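Side-chain contacts in MmeI (Methylophilus methylotrophus, PDB 5HR4), which probably methylates adenine at N6 in DNA with S-adenosylmethionine as donor, acting as a type IIL restriction-modification enzyme: residues Phe359-Pro362 with Asn368-Val371; Val371-Glu376 with Asp407-Ile412; Asp745-Pro750 with Leu784-Leu789. One frame throughout, in Å; residues are numbered along the deposited sequence.

Contact 1 of 3, residues Phe359-Pro362 with Asn368-Val371. With SFG (sinefungin), chain H.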
loop_
_atom_site.group_PDB
_atom_site.type_symbol
_atom_site.label_atom_id
_atom_site.label_comp_id
_atom_site.label_asym_id
_atom_site.label_seq_id
_atom_site.Cartn_x
_atom_site.Cartn_y
_atom_site.Cartn_z
ATOM N N PHE A 359 -5.787 -8.540 20.321
ATOM C CA PHE A 359 -5.322 -7.911 19.087
ATOM C C PHE A 359 -6.138 -8.407 17.899
ATOM O O PHE A 359 -6.391 -9.605 17.768
ATOM C CB PHE A 359 -3.831 -8.186 18.884
ATOM C CG PHE A 359 -2.978 -7.731 20.042
ATOM C CD1 PHE A 359 -2.406 -6.463 20.047
ATOM C CD2 PHE A 359 -2.792 -8.549 21.143
ATOM C CE1 PHE A 359 -1.662 -6.033 21.107
ATOM C CE2 PHE A 359 -2.023 -8.121 22.207
ATOM C CZ PHE A 359 -1.457 -6.863 22.183
ATOM N N PHE A 360 -6.515 -7.480 17.018
ATOM C CA PHE A 360 -7.519 -7.733 15.983
ATOM C C PHE A 360 -7.063 -7.138 14.651
ATOM O O PHE A 360 -7.099 -5.915 14.469
ATOM C CB PHE A 360 -8.856 -7.135 16.427
ATOM C CG PHE A 360 -10.024 -7.524 15.582
ATOM C CD1 PHE A 360 -9.902 -8.464 14.564
ATOM C CD2 PHE A 360 -11.263 -6.945 15.820
ATOM C CE1 PHE A 360 -10.992 -8.803 13.771
ATOM C CE2 PHE A 360 -12.356 -7.274 15.048
ATOM C CZ PHE A 360 -12.222 -8.211 14.012
ATOM N N ASP A 361 -6.675 -8.001 13.708
ATOM C CA ASP A 361 -6.227 -7.588 12.376
ATOM C C ASP A 361 -7.280 -7.922 11.315
ATOM O O ASP A 361 -7.329 -9.065 10.823
ATOM C CB ASP A 361 -4.888 -8.256 12.042
ATOM C CG ASP A 361 -4.264 -7.754 10.717
ATOM O OD1 ASP A 361 -4.934 -7.030 9.930
ATOM O OD2 ASP A 361 -3.084 -8.117 10.451
ATOM N N PRO A 362 -8.104 -6.939 10.884
ATOM C CA PRO A 362 -9.265 -7.229 10.030
ATOM C C PRO A 362 -8.934 -7.384 8.551
ATOM O O PRO A 362 -9.777 -7.097 7.696
ATOM C CB PRO A 362 -10.173 -6.009 10.248
ATOM C CG PRO A 362 -9.309 -4.960 10.982
ATOM C CD PRO A 362 -7.918 -5.494 11.084
ATOM N N ASN A 368 1.216 -11.819 10.051
ATOM C CA ASN A 368 2.483 -11.286 10.546
ATOM C C ASN A 368 2.282 -10.286 11.684
ATOM O O ASN A 368 2.946 -10.383 12.725
ATOM C CB ASN A 368 3.272 -10.677 9.394
ATOM C CG ASN A 368 4.024 -11.730 8.615
ATOM O OD1 ASN A 368 4.502 -12.685 9.204
ATOM N ND2 ASN A 368 4.106 -11.582 7.293
ATOM N N PHE A 369 1.374 -9.317 11.511
ATOM C CA PHE A 369 1.041 -8.412 12.613
ATOM C C PHE A 369 0.729 -9.172 13.897
ATOM O O PHE A 369 1.165 -8.771 14.984
ATOM C CB PHE A 369 -0.154 -7.536 12.262
ATOM C CG PHE A 369 0.176 -6.395 11.392
ATOM C CD1 PHE A 369 0.680 -5.230 11.923
ATOM C CD2 PHE A 369 -0.040 -6.470 10.035
ATOM C CE1 PHE A 369 1.000 -4.154 11.102
ATOM C CE2 PHE A 369 0.255 -5.401 9.218
ATOM C CZ PHE A 369 0.787 -4.245 9.751
ATOM N N LEU A 370 -0.045 -10.260 13.802
ATOM C CA LEU A 370 -0.333 -11.031 15.007
ATOM C C LEU A 370 0.894 -11.779 15.510
ATOM O O LEU A 370 1.046 -11.959 16.725
ATOM C CB LEU A 370 -1.480 -12.010 14.758
ATOM C CG LEU A 370 -2.743 -11.266 14.326
ATOM C CD1 LEU A 370 -3.854 -12.226 13.942
ATOM C CD2 LEU A 370 -3.195 -10.306 15.402
ATOM N N VAL A 371 1.773 -12.224 14.607
ATOM C CA VAL A 371 2.921 -13.018 15.031
ATOM C C VAL A 371 3.958 -12.125 15.701
ATOM O O VAL A 371 4.370 -12.381 16.838
ATOM C CB VAL A 371 3.502 -13.799 13.837
ATOM C CG1 VAL A 371 4.902 -14.287 14.133
ATOM C CG2 VAL A 371 2.608 -14.974 13.500
HETATM N N SFG H . -0.496 -7.986 6.742
HETATM C CA SFG H . -0.455 -9.255 6.046
HETATM C C SFG H . 0.942 -9.817 6.227
HETATM O O SFG H . 1.777 -9.151 6.878
HETATM O OXT SFG H . 1.267 -10.930 5.748
HETATM C CB SFG H . -0.753 -9.055 4.564
HETATM C CG SFG H . -2.087 -8.333 4.447
HETATM C CD SFG H . -2.210 -7.919 2.998
HETATM N NE SFG H . -1.447 -6.696 2.845
HETATM C "C5'" SFG H . -3.677 -7.717 2.584
HETATM C "C4'" SFG H . -4.599 -8.955 2.852
HETATM O "O4'" SFG H . -5.843 -8.571 2.810
HETATM C "C3'" SFG H . -4.516 -10.046 1.769
HETATM O "O3'" SFG H . -3.973 -11.146 2.342
HETATM C "C2'" SFG H . -5.975 -10.291 1.286
HETATM O "O2'" SFG H . -6.271 -11.744 1.132
HETATM C "C1'" SFG H . -6.703 -9.811 2.243
HETATM N N9 SFG H . -7.929 -9.226 1.797
HETATM C C8 SFG H . -8.153 -8.516 0.694
HETATM N N7 SFG H . -9.428 -8.123 0.701
HETATM C C5 SFG H . -9.988 -8.588 1.817
HETATM C C6 SFG H . -11.270 -8.477 2.296
HETATM N N6 SFG H . -12.449 -7.821 1.786
HETATM N N1 SFG H . -11.616 -9.031 3.452
HETATM C C2 SFG H . -10.683 -9.712 4.160
HETATM N N3 SFG H . -9.416 -9.827 3.684
HETATM C C4 SFG H . -9.066 -9.262 2.506
HETATM O O HOH W 1 -1.171 -9.927 10.523
#
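Asp361 reaches across from the end of strand 359-361 to Phe369 in the first turn of the helix. Its OD2 lies 3.5 Å from CD2 of the Phe369 ring and meets it obliquely. The carboxylate and ring planes are nearly perpendicular, 88° apart. The carboxylate points at the helix because CG is anti to the backbone N (chi1 -174°).

The polar link runs through one water. It donates to Asp361 OD2 at 2.6 Å and accepts a weak bond from Phe369 N at 2.8 Å. OD1 turns back to a weak bond with Ala363 N.

The apolar part is small. Leu370 sets its CD2 branch 4.1 Å from CB of Phe359. The Phe359 ring then leads off toward Phe409.

Sinefungin sits beside the same helix turn. Asn368 ND2 makes two weak bonds to its carboxylate, 3.3 Å to OXT and 3.4 Å to O. The sinefungin amino N lies at the edge of the Phe369 ring, near its plane. Glu413 and Asn481 also bond to sinefungin.

The strand, glycine-containing loop and helix form the cofactor-binding motif of a Rossmann-like methyltransferase. The helix N-terminus faces two carboxylates, one from Asp361 and one from sinefungin. Its partial positive charge would probably steady both.

Contact 2 of 3, residues Val371-Glu376 with Asp407-Ile412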
loop_
_atom_site.group_PDB
_atom_site.type_symbol
_atom_site.label_atom_id
_atom_site.label_comp_id
_atom_site.label_asym_id
_atom_site.label_seq_id
_atom_site.Cartn_x
_atom_site.Cartn_y
_atom_site.Cartn_z
ATOM N N VAL A 371 1.773 -12.224 14.607
ATOM C CA VAL A 371 2.921 -13.018 15.031
ATOM C C VAL A 371 3.958 -12.125 15.701
ATOM O O VAL A 371 4.370 -12.381 16.838
ATOM C CB VAL A 371 3.502 -13.799 13.837
ATOM C CG1 VAL A 371 4.902 -14.287 14.133
ATOM C CG2 VAL A 371 2.608 -14.974 13.500
ATOM N N ILE A 372 4.361 -11.037 15.031
ATOM C CA ILE A 372 5.281 -10.081 15.648
ATOM C C ILE A 372 4.745 -9.594 16.989
ATOM O O ILE A 372 5.503 -9.486 17.962
ATOM C CB ILE A 372 5.561 -8.892 14.711
ATOM C CG1 ILE A 372 6.194 -9.385 13.428
ATOM C CG2 ILE A 372 6.538 -7.915 15.381
ATOM C CD1 ILE A 372 7.511 -10.061 13.718
ATOM N N THR A 373 3.448 -9.269 17.065
ATOM C CA THR A 373 2.909 -8.749 18.318
ATOM C C THR A 373 3.025 -9.785 19.421
ATOM O O THR A 373 3.506 -9.495 20.525
ATOM C CB THR A 373 1.450 -8.325 18.172
ATOM O OG1 THR A 373 1.339 -7.228 17.254
ATOM C CG2 THR A 373 0.902 -7.916 19.536
ATOM N N TYR A 374 2.607 -11.012 19.133
ATOM C CA TYR A 374 2.672 -12.063 20.139
ATOM C C TYR A 374 4.109 -12.332 20.559
ATOM O O TYR A 374 4.358 -12.686 21.714
ATOM C CB TYR A 374 1.987 -13.334 19.601
ATOM C CG TYR A 374 2.093 -14.545 20.489
ATOM C CD1 TYR A 374 1.469 -14.579 21.731
ATOM C CD2 TYR A 374 2.805 -15.668 20.082
ATOM C CE1 TYR A 374 1.577 -15.684 22.564
ATOM C CE2 TYR A 374 2.906 -16.782 20.896
ATOM C CZ TYR A 374 2.292 -16.775 22.139
ATOM O OH TYR A 374 2.390 -17.874 22.958
ATOM N N ARG A 375 5.074 -12.152 19.655
ATOM C CA ARG A 375 6.460 -12.422 20.028
ATOM C C ARG A 375 6.993 -11.332 20.954
ATOM O O ARG A 375 7.660 -11.621 21.953
ATOM C CB ARG A 375 7.330 -12.557 18.778
ATOM C CG ARG A 375 8.776 -12.211 19.027
ATOM C CD ARG A 375 9.705 -12.795 17.987
ATOM N NE ARG A 375 9.757 -12.015 16.753
ATOM C CZ ARG A 375 10.193 -10.762 16.677
ATOM N NH1 ARG A 375 10.588 -10.144 17.780
ATOM N NH2 ARG A 375 10.229 -10.125 15.508
ATOM N N GLU A 376 6.696 -10.073 20.644
ATOM C CA GLU A 376 7.066 -8.986 21.539
ATOM C C GLU A 376 6.430 -9.160 22.913
ATOM O O GLU A 376 7.071 -8.925 23.950
ATOM C CB GLU A 376 6.665 -7.657 20.907
ATOM C CG GLU A 376 7.436 -7.406 19.630
ATOM C CD GLU A 376 8.928 -7.480 19.878
ATOM O OE1 GLU A 376 9.405 -6.745 20.769
ATOM O OE2 GLU A 376 9.619 -8.289 19.224
ATOM N N ASP A 407 -4.714 -17.432 22.235
ATOM C CA ASP A 407 -6.142 -17.063 22.276
ATOM C C ASP A 407 -6.360 -15.583 22.442
ATOM O O ASP A 407 -7.488 -15.155 22.622
ATOM C CB ASP A 407 -6.894 -17.825 23.380
ATOM C CG ASP A 407 -6.226 -17.723 24.753
ATOM O OD1 ASP A 407 -5.498 -16.748 25.027
ATOM O OD2 ASP A 407 -6.462 -18.631 25.585
ATOM N N GLN A 408 -5.344 -14.738 22.401
ATOM C CA GLN A 408 -5.528 -13.299 22.481
ATOM C C GLN A 408 -5.510 -12.636 21.109
ATOM O O GLN A 408 -5.635 -11.409 21.024
ATOM C CB GLN A 408 -4.449 -12.687 23.386
ATOM C CG GLN A 408 -4.327 -13.403 24.715
ATOM C CD GLN A 408 -3.129 -12.960 25.560
ATOM O OE1 GLN A 408 -2.411 -13.795 26.114
ATOM N NE2 GLN A 408 -2.910 -11.652 25.655
ATOM N N PHE A 409 -5.412 -13.409 20.030
ATOM C CA PHE A 409 -5.238 -12.838 18.704
ATOM C C PHE A 409 -6.363 -13.258 17.763
ATOM O O PHE A 409 -6.772 -14.426 17.732
ATOM C CB PHE A 409 -3.859 -13.211 18.172
ATOM C CG PHE A 409 -2.752 -12.639 19.003
ATOM C CD1 PHE A 409 -2.325 -13.282 20.157
ATOM C CD2 PHE A 409 -2.180 -11.420 18.666
ATOM C CE1 PHE A 409 -1.292 -12.720 20.954
ATOM C CE2 PHE A 409 -1.168 -10.864 19.439
ATOM C CZ PHE A 409 -0.730 -11.514 20.593
ATOM N N PHE A 410 -6.853 -12.276 17.004
ATOM C CA PHE A 410 -8.083 -12.349 16.236
ATOM C C PHE A 410 -7.814 -11.755 14.863
ATOM O O PHE A 410 -7.143 -10.724 14.763
ATOM C CB PHE A 410 -9.214 -11.557 16.928
ATOM C CG PHE A 410 -9.616 -12.092 18.290
ATOM C CD1 PHE A 410 -8.926 -11.724 19.442
ATOM C CD2 PHE A 410 -10.709 -12.945 18.422
ATOM C CE1 PHE A 410 -9.309 -12.219 20.709
ATOM C CE2 PHE A 410 -11.087 -13.446 19.672
ATOM C CZ PHE A 410 -10.383 -13.084 20.811
ATOM N N GLY A 411 -8.342 -12.374 13.807
ATOM C CA GLY A 411 -8.074 -11.884 12.468
ATOM C C GLY A 411 -9.116 -12.320 11.460
ATOM O O GLY A 411 -9.735 -13.382 11.600
ATOM N N ILE A 412 -9.287 -11.500 10.416
ATOM C CA ILE A 412 -10.157 -11.796 9.277
ATOM C C ILE A 412 -9.311 -11.820 7.999
ATOM O O ILE A 412 -8.510 -10.907 7.760
ATOM C CB ILE A 412 -11.287 -10.757 9.141
ATOM C CG1 ILE A 412 -12.094 -10.603 10.437
ATOM C CG2 ILE A 412 -12.200 -11.159 8.032
ATOM C CD1 ILE A 412 -12.948 -9.327 10.492
#
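Tyr374 packs on the ring of Phe409, and the contact can be followed outward from its CB. CB is 3.4 Å from CZ of Phe409, the far end of that ring. CG comes next, 3.9 Å from Phe409 CE1. CD1 then lies 3.4 Å from the same CE1. The two rings meet obliquely, with centroids 5.5 Å apart and planes at 81°. At the tip, OH has left Phe409 behind. It bonds to Asp430 OD1 of helix 416-440 and to Arg378 NH1 one turn further along its own helix.

Thr373 meets the other flank of the Phe409 tip. Its CG2 lies at the ring edge, in the ring plane, 3.6 Å from CE2. The methyl is anti to the backbone N, which sets OG1 beside that N (chi1 -64°). OG1 bonds to Phe369 O within the helix.

Phe409 starts strand 409-413 and points its side chain at helix 368-388. Its ring also meets that of Phe359 on the neighbouring parallel strand, with planes about 10° apart. Helix 368-388 lies in the crossover between these two strands, a beta-alpha-beta unit of the Rossmann-like methyltransferase core. With the Phe409 ring cut back to an alanine, a gap is likely to open beside Tyr374 CB and the Thr373 methyl.

No hydrogen bond crosses this contact. Between these two segments it rests on carbon-to-carbon packing, and both hydroxyls find their partners outside it.

Contact 3 of 3, residues Asp745-Pro750 with Leu784-Leu789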
loop_
_atom_site.group_PDB
_atom_site.type_symbol
_atom_site.label_atom_id
_atom_site.label_comp_id
_atom_site.label_asym_id
_atom_site.label_seq_id
_atom_site.Cartn_x
_atom_site.Cartn_y
_atom_site.Cartn_z
ATOM N N ASP A 745 -2.747 30.267 -29.091
ATOM C CA ASP A 745 -1.576 29.747 -28.373
ATOM C C ASP A 745 -1.887 29.573 -26.889
ATOM O O ASP A 745 -2.776 30.254 -26.366
ATOM C CB ASP A 745 -0.372 30.682 -28.534
ATOM C CG ASP A 745 0.002 30.907 -29.982
ATOM O OD1 ASP A 745 -0.793 30.522 -30.862
ATOM O OD2 ASP A 745 1.083 31.486 -30.245
ATOM N N TYR A 746 -1.182 28.685 -26.184
ATOM C CA TYR A 746 -1.621 28.354 -24.827
ATOM C C TYR A 746 -0.446 28.027 -23.904
ATOM O O TYR A 746 0.658 27.687 -24.344
ATOM C CB TYR A 746 -2.616 27.183 -24.848
ATOM C CG TYR A 746 -2.073 25.950 -25.533
ATOM C CD1 TYR A 746 -1.429 24.969 -24.805
ATOM C CD2 TYR A 746 -2.207 25.765 -26.905
ATOM C CE1 TYR A 746 -0.925 23.835 -25.409
ATOM C CE2 TYR A 746 -1.700 24.634 -27.529
ATOM C CZ TYR A 746 -1.055 23.668 -26.770
ATOM O OH TYR A 746 -0.549 22.515 -27.342
ATOM N N LEU A 747 -0.716 28.102 -22.604
ATOM C CA LEU A 747 0.259 27.784 -21.568
ATOM C C LEU A 747 0.043 26.351 -21.096
ATOM O O LEU A 747 -1.038 26.021 -20.611
ATOM C CB LEU A 747 0.127 28.760 -20.402
ATOM C CG LEU A 747 0.920 28.482 -19.131
ATOM C CD1 LEU A 747 2.399 28.645 -19.399
ATOM C CD2 LEU A 747 0.454 29.421 -18.025
ATOM N N LEU A 748 1.071 25.517 -21.229
ATOM C CA LEU A 748 1.001 24.091 -20.937
ATOM C C LEU A 748 1.576 23.780 -19.558
ATOM O O LEU A 748 2.681 24.228 -19.232
ATOM C CB LEU A 748 1.774 23.313 -22.000
ATOM C CG LEU A 748 1.608 21.792 -22.047
ATOM C CD1 LEU A 748 2.003 21.304 -23.426
ATOM C CD2 LEU A 748 2.457 21.098 -20.987
ATOM N N ILE A 749 0.860 22.969 -18.780
ATOM C CA ILE A 749 1.312 22.491 -17.476
ATOM C C ILE A 749 1.382 20.968 -17.518
ATOM O O ILE A 749 0.359 20.313 -17.721
ATOM C CB ILE A 749 0.385 22.930 -16.330
ATOM C CG1 ILE A 749 0.127 24.443 -16.353
ATOM C CG2 ILE A 749 0.969 22.473 -14.999
ATOM C CD1 ILE A 749 -1.032 24.885 -17.262
ATOM N N PRO A 750 2.549 20.356 -17.335
ATOM C CA PRO A 750 2.621 18.889 -17.329
ATOM C C PRO A 750 1.844 18.282 -16.171
ATOM O O PRO A 750 1.788 18.838 -15.072
ATOM C CB PRO A 750 4.123 18.615 -17.189
ATOM C CG PRO A 750 4.765 19.814 -17.816
ATOM C CD PRO A 750 3.881 20.970 -17.415
ATOM N N LEU A 784 1.174 37.345 -17.088
ATOM C CA LEU A 784 0.945 37.397 -15.653
ATOM C C LEU A 784 0.636 36.013 -15.093
ATOM O O LEU A 784 1.206 35.599 -14.074
ATOM C CB LEU A 784 -0.193 38.372 -15.357
ATOM C CG LEU A 784 -0.864 38.276 -13.986
ATOM C CD1 LEU A 784 0.055 38.798 -12.896
ATOM C CD2 LEU A 784 -2.189 39.030 -13.997
ATOM N N ILE A 785 -0.267 35.276 -15.755
ATOM C CA ILE A 785 -0.678 33.971 -15.240
ATOM C C ILE A 785 0.488 32.990 -15.257
ATOM O O ILE A 785 0.619 32.152 -14.356
ATOM C CB ILE A 785 -1.862 33.426 -16.041
ATOM N N PHE A 786 1.359 33.092 -16.271
ATOM C CA PHE A 786 2.585 32.301 -16.268
ATOM C C PHE A 786 3.459 32.633 -15.062
ATOM O O PHE A 786 4.186 31.768 -14.556
ATOM C CB PHE A 786 3.381 32.531 -17.554
ATOM C CG PHE A 786 4.749 31.929 -17.514
ATOM C CD1 PHE A 786 4.944 30.612 -17.880
ATOM C CD2 PHE A 786 5.833 32.660 -17.054
ATOM C CE1 PHE A 786 6.202 30.035 -17.829
ATOM C CE2 PHE A 786 7.094 32.089 -16.989
ATOM C CZ PHE A 786 7.275 30.770 -17.379
ATOM N N GLY A 787 3.443 33.887 -14.619
ATOM C CA GLY A 787 4.144 34.213 -13.397
ATOM C C GLY A 787 3.500 33.535 -12.210
ATOM O O GLY A 787 4.187 32.968 -11.357
ATOM N N LEU A 788 2.170 33.549 -12.167
ATOM C CA LEU A 788 1.468 33.022 -11.008
ATOM C C LEU A 788 1.731 31.533 -10.839
ATOM O O LEU A 788 2.054 31.071 -9.741
ATOM C CB LEU A 788 -0.023 33.306 -11.135
ATOM C CG LEU A 788 -0.770 33.109 -9.826
ATOM C CD1 LEU A 788 -0.172 34.007 -8.747
ATOM C CD2 LEU A 788 -2.240 33.407 -10.044
ATOM N N LEU A 789 1.620 30.765 -11.925
ATOM C CA LEU A 789 1.853 29.324 -11.855
ATOM C C LEU A 789 3.326 28.968 -11.736
ATOM O O LEU A 789 3.647 27.818 -11.428
ATOM C CB LEU A 789 1.275 28.636 -13.087
ATOM C CG LEU A 789 -0.141 29.035 -13.459
ATOM C CD1 LEU A 789 -0.615 28.137 -14.578
ATOM C CD2 LEU A 789 -1.059 28.948 -12.246
#
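Leu747 projects from strand 746-750 and divides its two methyls between Phe786 and Leu789. CD1 comes in at the edge of the Phe786 ring, in its plane, 3.6 Å from the ring's own CD1. The two side chains cross at about a right angle. The ring is placed for this by CG standing anti to the backbone N (chi1 170°).

The second branch of Leu747 goes to the helix itself. CD2 lies 3.8 Å from CD1 of Leu789 and 4.0 Å from CA of Phe786. Leu747 thus touches two residues spaced three apart, close to one helical turn. Leu789 takes a different first torsion, with CG beside its backbone N and opposite the carbonyl carbon (chi1 -48°). Its CD1 branch reaches the strand and also meets Ile749, at 4.2 Å from CG1. Those two side chains cross at about a right angle as well.

This is a helix laid against one face of an antiparallel sheet in the target recognition domain. Strand and helix run almost parallel, with 12° between their directions and axes 10.2 Å apart at closest. All four residues that touch across the contact are buried. The nearest atom of the contact is about 7 Å from the bound DNA. Leu747 and Ile749, two residues apart, fall on the same face of the strand and both point at the helix. Leu748 and Pro750, the residues that follow each of them, touch helix 679-683 instead. The strand is paired with strands 775-779 and 763-765 of the same sheet.

Phe786 is further packed by Leu841 and Arg844 of helix 827-845.

How the contacts relate
All three contacts are buried, and each joins a strand to a helix. Contacts 1 and 2 belong to one unit of the methyltransferase core. They share helix 368-388 and reach neighbouring strands of one sheet, with centres about 5 Å apart. Probable hydrogen bonds join the strands, Phe359 O to Phe410 N and Asp361 N to Phe410 O. The helix's N-terminal turn adds a water, a carboxylate and sinefungin to a small apolar patch. One turn on, Thr373 and Tyr374 meet the sheet through methyl and aromatic groups. Contact 3 lies in the target recognition domain, across the chain's centre, its centre about 50 Å from that of contact 1. It is purely apolar, and its sheet is antiparallel.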